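Local coordinates for ribokinase (Staphylococcus aureus, PDB 3RY7), which catalyses the ATP- and magnesium-dependent phosphorylation of D-ribose at O-5, yielding D-ribose 5-phosphate, at residues T11-F16 with Q35-G40; E20-P25 with T100-G105; T61-D66 with A92-A97. One frame throughout, in Å; residues are numbered along the deposited sequence.

Contact 1 of 3, residues T11-F16 with Q35-G40; sequences TNVDQF and QKAFGG
The rings of F16 and F38 meet obliquely, their planes 66° apart: F16 CD2 lies in the plane of the F38 ring, at its edge and 3.5 Å from F38 CD1. K36 O lies at the edge of the F16 ring, near that ring's plane. A like chi1 (-74° in F16, -70° in F38) sets each CG beside its own backbone N on the same face of the sheet, where the rings meet with their side chains crossing at about a right angle. K288 of the second subunit makes a cation-pi contact with F16, and H289 of that subunit packs on F38.

On the face carrying V13, Q15 and A37, the side chains of Q15 and Q35 cross at about a right angle, with Q15 CG 3.4 Å from Q35 OE1; Q15 OE1 is 3.3 Å from A37 CB. Separately, a water bridges the backbone O of Q15 to Q35 NE2.

Three antiparallel hydrogen-bonded pairs, N12-G40, D14-F38 and F16-K36, hold the backbones together. A CB on G40 would run into D14 OD2, and the bare CA lets OD2 lie 3.4 Å from it. D14 OD1 is hydrogen-bonded to a glycerol, probably from the crystallisation liquor, in what is probably the ribose pocket, N12, V13 and D14 being likely substrate-binding residues.

Strand 12-18 runs between strands 36-40 and 95-101, with V13 and Q15 hydrogen-bonded to the latter, and V13 packs against I72 of helix 70-78.

Contact 2 of 3, residues E20-P25 with T100-G105; sequences ERYAQP and TVNAEG
Y22 lays its ring over N102 CB, a CH-pi contact in which the carbon stands 3.9 Å from the ring centroid and 18° off the ring normal, displaced toward the rim. The two side chains cross at about a right angle. The CG of N102 sits between the backbone N and the carbonyl carbon (chi1 65°).

T100 meets the same ring differently. Its methyl CG2 approaches Y22 CE1 to 3.6 Å as the two side chains slide past each other in opposite directions, and its carbonyl carbon lies in the ring plane at the edge. Y22 OH stands 2.9 Å from T100 O; a hydrogen bond is possible but not settled, since the proton has another acceptor in reach and the hydroxyl's place is doubtful. T108 and Q106 also touch the tyrosine.

Beside the ring, the backbone N of A103 donates to E20 O at 3.1 Å, approaching from 37° above the carbonyl plane; A103 CB lies 3.4 Å from the same oxygen. R21 directs its guanidinium elsewhere, to a salt bridge with E27.

N102 OD1 accepts from G105 N at 3.0 Å, and Q106 N gives it a second donor, so two backbone N-H groups satisfy this buried side-chain oxygen. The bond from G105 N, three residues on, makes an Asx motif, and here it shapes the turn of the beta hairpin formed by strands 95-101 and 107-112, within the small sheet that forms the lid in ribokinases.

Contact 3 of 3, residues T61-D66 with A92-A97; sequences TKIGTD and AKTGQA
The side chains of D66 and T94 cross obliquely, the carboxylate of the first receiving both the hydroxyl and the backbone N-H of the second. D66 OD2 accepts from T94 OG1 at 2.6 Å through its syn lone pair, the one on the side of the other oxygen. T94 N reaches D66 OD1 at 3.0 Å, also on the syn side but 29° out of the carboxylate plane. T94 can serve both oxygens because its OG1 lies beside its own backbone N (chi1 -58°). With one residue bound to both oxygens, rotation of the carboxylate is restrained.

The hydroxyl of T94 is used twice, since T94 OG1 also accepts from G64 N at 3.0 Å. It thereby links the backbone of G64 and the carboxylate of D66 through one hydroxyl. I63 and T94 lie side by side and point the same way, their CG2 methyls 4.0 Å apart, and V68 also touches T94.

In the ribokinase fold this is a junction: strand 56-64 belongs to the large mixed sheet of the alpha/beta domain, whereas 92-97 runs into strand 95-101 of the lid sheet, its last residues being part of it. No beta bridge joins the two segments, and the polar links carry the contact instead.

K93 crosses D66 at about a right angle, its CB 3.4 Å from D66 OD1, but the chain leads away and NZ ends 7.0 Å from that oxygen. A CB at G64 would clash with A92 O and T94 N; the bare CA of G64 comes to 3.6 Å from A92 O. Two waters bridge the segments, one running from K62 O to G95 N, the other from A92 O to T65 N. Further along, Q96 folds back, and its NE2 donates to T94 O with the acceptor near its amide plane.

How the contacts relate
From the N terminus, strand 12-18 enters contact 1, which closes the short excursion through residues 17-34 when strand 36-40 pairs with it. Residues 20-25, inside that excursion, wait for 100-105, so contact 2 crosses contact 1 and closes a much longer loop. Contact 3 opens after contact 1 has closed and is nested within the loop of contact 2. Strand 95-101 unites them: it runs from contact 3 to contact 2 and lies beside strand 12-18, where F16 packs on V101. A probable hydrogen bond between T11 OG1 and T61 OG1 also joins contacts 1 and 3. Contact 1 lies within the lid sheet, contact 2 ties loops at its far end, and contact 3 joins that sheet to the alpha/beta domain.

Contact 1 of 3, residues T11-F16 with Q35-G40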
loop_
_atom_site.group_PDB
_atom_site.type_symbol
_atom_site.label_atom_id
_atom_site.label_comp_id
_atom_site.label_asym_id
_atom_site.label_seq_id
_atom_site.Cartn_x
_atom_site.Cartn_y
_atom_site.Cartn_z
ATOM N N THR A 11 -15.891 14.604 8.449
ATOM C CA THR A 11 -15.536 13.189 8.498
ATOM C C THR A 11 -16.489 12.451 7.579
ATOM O O THR A 11 -17.713 12.625 7.678
ATOM C CB THR A 11 -15.647 12.620 9.919
ATOM O OG1 THR A 11 -14.684 13.260 10.762
ATOM C CG2 THR A 11 -15.372 11.103 9.912
ATOM N N ASN A 12 -15.934 11.660 6.661
ATOM C CA ASN A 12 -16.733 10.931 5.688
ATOM C C ASN A 12 -16.436 9.443 5.768
ATOM O O ASN A 12 -15.310 9.055 6.067
ATOM C CB ASN A 12 -16.404 11.387 4.259
ATOM C CG ASN A 12 -17.050 12.710 3.882
ATOM O OD1 ASN A 12 -18.012 13.160 4.517
ATOM N ND2 ASN A 12 -16.537 13.330 2.813
ATOM N N VAL A 13 -17.430 8.605 5.489
ATOM C CA VAL A 13 -17.131 7.212 5.201
ATOM C C VAL A 13 -17.130 7.048 3.684
ATOM O O VAL A 13 -18.156 7.213 3.037
ATOM C CB VAL A 13 -18.113 6.250 5.889
ATOM C CG1 VAL A 13 -17.820 4.814 5.478
ATOM C CG2 VAL A 13 -18.039 6.423 7.412
ATOM N N ASP A 14 -15.954 6.772 3.121
ATOM C CA ASP A 14 -15.822 6.569 1.682
ATOM C C ASP A 14 -16.191 5.134 1.287
ATOM O O ASP A 14 -15.583 4.182 1.750
ATOM C CB ASP A 14 -14.383 6.849 1.240
ATOM C CG ASP A 14 -13.973 8.312 1.409
ATOM O OD1 ASP A 14 -14.839 9.176 1.696
ATOM O OD2 ASP A 14 -12.768 8.591 1.241
ATOM N N GLN A 15 -17.195 4.992 0.434
ATOM C CA GLN A 15 -17.541 3.694 -0.124
ATOM C C GLN A 15 -16.958 3.485 -1.506
ATOM O O GLN A 15 -17.430 4.068 -2.476
ATOM C CB GLN A 15 -19.041 3.542 -0.230
ATOM C CG GLN A 15 -19.548 2.445 0.646
ATOM C CD GLN A 15 -19.694 2.925 2.055
ATOM O OE1 GLN A 15 -19.213 2.301 2.997
ATOM N NE2 GLN A 15 -20.354 4.058 2.208
ATOM N N PHE A 16 -15.960 2.621 -1.591
ATOM C CA PHE A 16 -15.286 2.339 -2.856
ATOM C C PHE A 16 -15.815 1.086 -3.557
ATOM O O PHE A 16 -15.814 -0.008 -2.982
ATOM C CB PHE A 16 -13.789 2.183 -2.619
ATOM C CG PHE A 16 -13.080 3.477 -2.365
ATOM C CD1 PHE A 16 -12.512 4.183 -3.418
ATOM C CD2 PHE A 16 -12.974 3.989 -1.074
ATOM C CE1 PHE A 16 -11.845 5.377 -3.194
ATOM C CE2 PHE A 16 -12.308 5.181 -0.839
ATOM C CZ PHE A 16 -11.739 5.877 -1.907
ATOM N N GLN A 35 -18.959 -2.879 -1.990
ATOM C CA GLN A 35 -18.330 -1.641 -1.542
ATOM C C GLN A 35 -17.413 -1.889 -0.356
ATOM O O GLN A 35 -17.801 -2.555 0.601
ATOM C CB GLN A 35 -19.404 -0.618 -1.165
ATOM C CG GLN A 35 -20.054 0.056 -2.356
ATOM C CD GLN A 35 -21.257 0.909 -1.979
ATOM O OE1 GLN A 35 -21.921 0.670 -0.967
ATOM N NE2 GLN A 35 -21.562 1.894 -2.816
ATOM N N LYS A 36 -16.225 -1.366 -0.406
ATOM C CA LYS A 36 -15.393 -1.363 0.748
ATOM C C LYS A 36 -15.359 0.008 1.378
ATOM O O LYS A 36 -15.251 0.992 0.701
ATOM C CB LYS A 36 -14.016 -1.845 0.430
ATOM C CG LYS A 36 -13.880 -3.344 0.627
ATOM C CD LYS A 36 -13.706 -3.793 2.098
ATOM C CE LYS A 36 -13.865 -5.304 2.241
ATOM N NZ LYS A 36 -12.615 -6.068 1.913
ATOM N N ALA A 37 -15.468 0.038 2.683
ATOM C CA ALA A 37 -15.570 1.302 3.401
ATOM C C ALA A 37 -14.195 1.696 3.913
ATOM O O ALA A 37 -13.476 0.871 4.471
ATOM C CB ALA A 37 -16.562 1.196 4.553
ATOM N N PHE A 38 -13.830 2.957 3.696
ATOM C CA PHE A 38 -12.588 3.497 4.218
ATOM C C PHE A 38 -12.855 4.881 4.822
ATOM O O PHE A 38 -13.855 5.515 4.509
ATOM C CB PHE A 38 -11.557 3.640 3.096
ATOM C CG PHE A 38 -11.031 2.328 2.556
ATOM C CD1 PHE A 38 -11.319 1.930 1.253
ATOM C CD2 PHE A 38 -10.226 1.516 3.335
ATOM C CE1 PHE A 38 -10.818 0.735 0.739
ATOM C CE2 PHE A 38 -9.721 0.323 2.829
ATOM C CZ PHE A 38 -10.019 -0.065 1.530
ATOM N N GLY A 39 -11.945 5.345 5.672
ATOM C CA GLY A 39 -12.068 6.660 6.270
ATOM C C GLY A 39 -11.789 7.733 5.238
ATOM O O GLY A 39 -10.898 7.582 4.394
ATOM N N GLY A 40 -12.560 8.816 5.304
ATOM C CA GLY A 40 -12.410 9.936 4.397
ATOM C C GLY A 40 -12.869 11.248 5.039
ATOM O O GLY A 40 -13.015 11.346 6.263
HETATM O O HOH W 1 -19.527 3.430 -4.363
HETATM O O HOH W 2 -19.303 -1.109 2.710
#

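Contact 2 of 3, residues E20-P25 with T100-G105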
loop_
_atom_site.group_PDB
_atom_site.type_symbol
_atom_site.label_atom_id
_atom_site.label_comp_id
_atom_site.label_asym_id
_atom_site.label_seq_id
_atom_site.Cartn_x
_atom_site.Cartn_y
_atom_site.Cartn_z
ATOM N N GLU A 20 -14.257 -2.532 -13.643
ATOM C CA GLU A 20 -13.278 -2.618 -14.712
ATOM C C GLU A 20 -13.578 -1.449 -15.627
ATOM O O GLU A 20 -12.700 -0.687 -16.021
ATOM C CB GLU A 20 -13.438 -3.940 -15.473
ATOM C CG GLU A 20 -12.125 -4.556 -15.944
ATOM C CD GLU A 20 -11.922 -5.972 -15.423
ATOM O OE1 GLU A 20 -12.590 -6.904 -15.937
ATOM O OE2 GLU A 20 -11.088 -6.151 -14.502
ATOM N N ARG A 21 -14.821 -1.334 -16.027
ATOM C CA ARG A 21 -15.207 -0.219 -16.825
ATOM C C ARG A 21 -16.512 0.335 -16.326
ATOM O O ARG A 21 -17.408 -0.369 -15.969
ATOM C CB ARG A 21 -15.257 -0.566 -18.324
ATOM C CG ARG A 21 -16.478 -1.332 -18.801
ATOM C CD ARG A 21 -16.842 -1.112 -20.273
ATOM N NE ARG A 21 -18.135 -0.453 -20.401
ATOM C CZ ARG A 21 -19.259 -1.042 -20.790
ATOM N NH1 ARG A 21 -19.267 -2.299 -21.115
ATOM N NH2 ARG A 21 -20.388 -0.365 -20.854
ATOM N N TYR A 22 -16.589 1.641 -16.307
ATOM C CA TYR A 22 -17.780 2.335 -15.844
ATOM C C TYR A 22 -18.959 1.931 -16.701
ATOM O O TYR A 22 -18.859 1.917 -17.920
ATOM C CB TYR A 22 -17.611 3.860 -15.905
ATOM C CG TYR A 22 -16.582 4.428 -14.948
ATOM C CD1 TYR A 22 -16.712 4.265 -13.572
ATOM C CD2 TYR A 22 -15.493 5.146 -15.422
ATOM C CE1 TYR A 22 -15.773 4.788 -12.700
ATOM C CE2 TYR A 22 -14.555 5.674 -14.560
ATOM C CZ TYR A 22 -14.695 5.492 -13.202
ATOM O OH TYR A 22 -13.753 6.028 -12.354
ATOM N N ALA A 23 -20.080 1.603 -16.068
ATOM C CA ALA A 23 -21.295 1.358 -16.818
ATOM C C ALA A 23 -21.675 2.660 -17.464
ATOM O O ALA A 23 -21.158 3.713 -17.105
ATOM C CB ALA A 23 -22.435 0.946 -15.912
ATOM N N GLN A 24 -22.584 2.578 -18.425
ATOM C CA GLN A 24 -23.128 3.752 -19.061
ATOM C C GLN A 24 -24.603 3.768 -18.745
ATOM O O GLN A 24 -25.153 2.769 -18.281
ATOM C CB GLN A 24 -22.806 3.717 -20.557
ATOM C CG GLN A 24 -21.955 4.883 -21.046
ATOM C CD GLN A 24 -20.529 4.834 -20.523
ATOM O OE1 GLN A 24 -19.904 3.771 -20.473
ATOM N NE2 GLN A 24 -20.003 5.992 -20.137
ATOM N N PRO A 25 -25.246 4.911 -18.975
ATOM C CA PRO A 25 -26.661 5.100 -18.660
ATOM C C PRO A 25 -27.508 3.946 -19.191
ATOM O O PRO A 25 -27.373 3.592 -20.362
ATOM C CB PRO A 25 -26.983 6.362 -19.450
ATOM C CG PRO A 25 -25.727 7.177 -19.335
ATOM C CD PRO A 25 -24.578 6.205 -19.269
ATOM N N THR A 100 -16.620 5.348 -7.446
ATOM C CA THR A 100 -16.447 4.235 -8.370
ATOM C C THR A 100 -15.106 4.353 -9.092
ATOM O O THR A 100 -14.881 5.310 -9.829
ATOM C CB THR A 100 -17.579 4.188 -9.404
ATOM O OG1 THR A 100 -18.840 4.311 -8.742
ATOM C CG2 THR A 100 -17.546 2.869 -10.183
ATOM N N VAL A 101 -14.217 3.390 -8.856
ATOM C CA VAL A 101 -12.914 3.327 -9.509
ATOM C C VAL A 101 -12.939 2.388 -10.726
ATOM O O VAL A 101 -13.495 1.293 -10.652
ATOM C CB VAL A 101 -11.873 2.762 -8.553
ATOM C CG1 VAL A 101 -10.486 2.883 -9.152
ATOM C CG2 VAL A 101 -11.959 3.453 -7.219
ATOM N N ASN A 102 -12.338 2.794 -11.845
ATOM C CA ASN A 102 -12.188 1.856 -12.965
ATOM C C ASN A 102 -10.798 1.222 -13.052
ATOM O O ASN A 102 -9.941 1.465 -12.194
ATOM C CB ASN A 102 -12.645 2.454 -14.305
ATOM C CG ASN A 102 -11.792 3.629 -14.765
ATOM O OD1 ASN A 102 -10.693 3.876 -14.257
ATOM N ND2 ASN A 102 -12.302 4.356 -15.756
ATOM N N ALA A 103 -10.587 0.379 -14.059
ATOM C CA ALA A 103 -9.320 -0.330 -14.191
ATOM C C ALA A 103 -8.123 0.621 -14.283
ATOM O O ALA A 103 -7.058 0.369 -13.695
ATOM C CB ALA A 103 -9.375 -1.257 -15.386
ATOM N N GLU A 104 -8.302 1.705 -15.031
ATOM C CA GLU A 104 -7.298 2.736 -15.111
ATOM C C GLU A 104 -6.961 3.454 -13.786
ATOM O O GLU A 104 -5.797 3.749 -13.489
ATOM C CB GLU A 104 -7.773 3.848 -16.045
ATOM C CG GLU A 104 -9.026 3.502 -16.834
ATOM C CD GLU A 104 -9.104 4.202 -18.177
ATOM O OE1 GLU A 104 -10.193 4.662 -18.586
ATOM O OE2 GLU A 104 -8.055 4.292 -18.841
ATOM N N GLY A 105 -7.984 3.700 -12.977
ATOM C CA GLY A 105 -7.782 4.352 -11.707
ATOM C C GLY A 105 -8.511 5.662 -11.581
ATOM O O GLY A 105 -8.304 6.417 -10.664
#

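Contact 3 of 3, residues T61-D66 with A92-A97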
loop_
_atom_site.group_PDB
_atom_site.type_symbol
_atom_site.label_atom_id
_atom_site.label_comp_id
_atom_site.label_asym_id
_atom_site.label_seq_id
_atom_site.Cartn_x
_atom_site.Cartn_y
_atom_site.Cartn_z
ATOM N N THR A 61 -15.561 17.921 14.580
ATOM C CA THR A 61 -16.216 17.348 13.427
ATOM C C THR A 61 -17.572 16.853 13.894
ATOM O O THR A 61 -17.785 16.655 15.090
ATOM C CB THR A 61 -15.349 16.214 12.820
ATOM O OG1 THR A 61 -15.867 15.834 11.540
ATOM C CG2 THR A 61 -15.309 15.014 13.746
ATOM N N LYS A 62 -18.504 16.703 12.968
ATOM C CA LYS A 62 -19.849 16.279 13.317
ATOM C C LYS A 62 -20.255 15.057 12.506
ATOM O O LYS A 62 -20.381 15.124 11.284
ATOM C CB LYS A 62 -20.845 17.413 13.091
ATOM C CG LYS A 62 -22.195 17.211 13.781
ATOM C CD LYS A 62 -23.093 18.422 13.539
ATOM C CE LYS A 62 -24.352 18.419 14.417
ATOM N NZ LYS A 62 -25.211 19.632 14.107
ATOM N N ILE A 63 -20.455 13.947 13.204
ATOM C CA ILE A 63 -20.944 12.726 12.588
ATOM C C ILE A 63 -22.344 12.398 13.083
ATOM O O ILE A 63 -22.916 13.108 13.925
ATOM C CB ILE A 63 -20.049 11.547 12.917
ATOM C CG1 ILE A 63 -19.989 11.338 14.432
ATOM C CG2 ILE A 63 -18.649 11.784 12.339
ATOM C CD1 ILE A 63 -18.968 10.287 14.857
ATOM N N GLY A 64 -22.904 11.319 12.551
ATOM C CA GLY A 64 -24.229 10.910 12.948
ATOM C C GLY A 64 -24.164 9.986 14.153
ATOM O O GLY A 64 -23.091 9.741 14.720
ATOM N N THR A 65 -25.328 9.473 14.539
ATOM C CA THR A 65 -25.427 8.515 15.623
ATOM C C THR A 65 -25.601 7.106 15.044
ATOM O O THR A 65 -26.042 6.187 15.732
ATOM C CB THR A 65 -26.607 8.868 16.548
ATOM O OG1 THR A 65 -27.794 9.052 15.761
ATOM C CG2 THR A 65 -26.307 10.176 17.319
ATOM N N ASP A 66 -25.246 6.952 13.772
ATOM C CA ASP A 66 -25.366 5.676 13.078
ATOM C C ASP A 66 -24.161 4.752 13.286
ATOM O O ASP A 66 -24.215 3.580 12.937
ATOM C CB ASP A 66 -25.670 5.879 11.579
ATOM C CG ASP A 66 -24.702 6.856 10.904
ATOM O OD1 ASP A 66 -24.935 7.213 9.728
ATOM O OD2 ASP A 66 -23.719 7.267 11.555
ATOM N N ALA A 92 -28.937 13.755 10.986
ATOM C CA ALA A 92 -28.484 13.296 9.679
ATOM C C ALA A 92 -27.567 12.104 9.880
ATOM O O ALA A 92 -26.984 11.933 10.948
ATOM C CB ALA A 92 -27.748 14.422 8.920
ATOM N N LYS A 93 -27.453 11.275 8.851
ATOM C CA LYS A 93 -26.507 10.193 8.880
ATOM C C LYS A 93 -25.099 10.765 8.710
ATOM O O LYS A 93 -24.928 11.901 8.273
ATOM C CB LYS A 93 -26.857 9.194 7.790
ATOM C CG LYS A 93 -28.239 8.577 7.976
ATOM C CD LYS A 93 -28.619 7.747 6.767
ATOM C CE LYS A 93 -28.516 8.580 5.487
ATOM N NZ LYS A 93 -29.789 9.305 5.155
ATOM N N THR A 94 -24.096 9.997 9.096
ATOM C CA THR A 94 -22.724 10.426 8.901
ATOM C C THR A 94 -22.459 10.743 7.435
ATOM O O THR A 94 -23.007 10.099 6.538
ATOM C CB THR A 94 -21.752 9.368 9.394
ATOM O OG1 THR A 94 -22.029 9.131 10.776
ATOM C CG2 THR A 94 -20.300 9.840 9.219
ATOM N N GLY A 95 -21.651 11.771 7.194
ATOM C CA GLY A 95 -21.284 12.144 5.836
ATOM C C GLY A 95 -20.636 10.963 5.125
ATOM O O GLY A 95 -19.948 10.163 5.758
ATOM N N GLN A 96 -20.855 10.863 3.818
ATOM C CA GLN A 96 -20.358 9.733 3.036
ATOM C C GLN A 96 -19.958 10.125 1.615
ATOM O O GLN A 96 -20.523 11.056 1.020
ATOM C CB GLN A 96 -21.421 8.634 2.963
ATOM C CG GLN A 96 -21.715 8.029 4.298
ATOM C CD GLN A 96 -23.014 7.261 4.300
ATOM O OE1 GLN A 96 -23.198 6.347 3.502
ATOM N NE2 GLN A 96 -23.918 7.617 5.210
ATOM N N ALA A 97 -18.987 9.401 1.069
ATOM C CA ALA A 97 -18.648 9.552 -0.334
ATOM C C ALA A 97 -18.780 8.205 -1.044
ATOM O O ALA A 97 -18.377 7.155 -0.521
ATOM C CB ALA A 97 -17.236 10.115 -0.493
HETATM O O HOH W 3 -20.145 13.308 9.092
HETATM O O HOH W 4 -27.152 9.420 12.498
#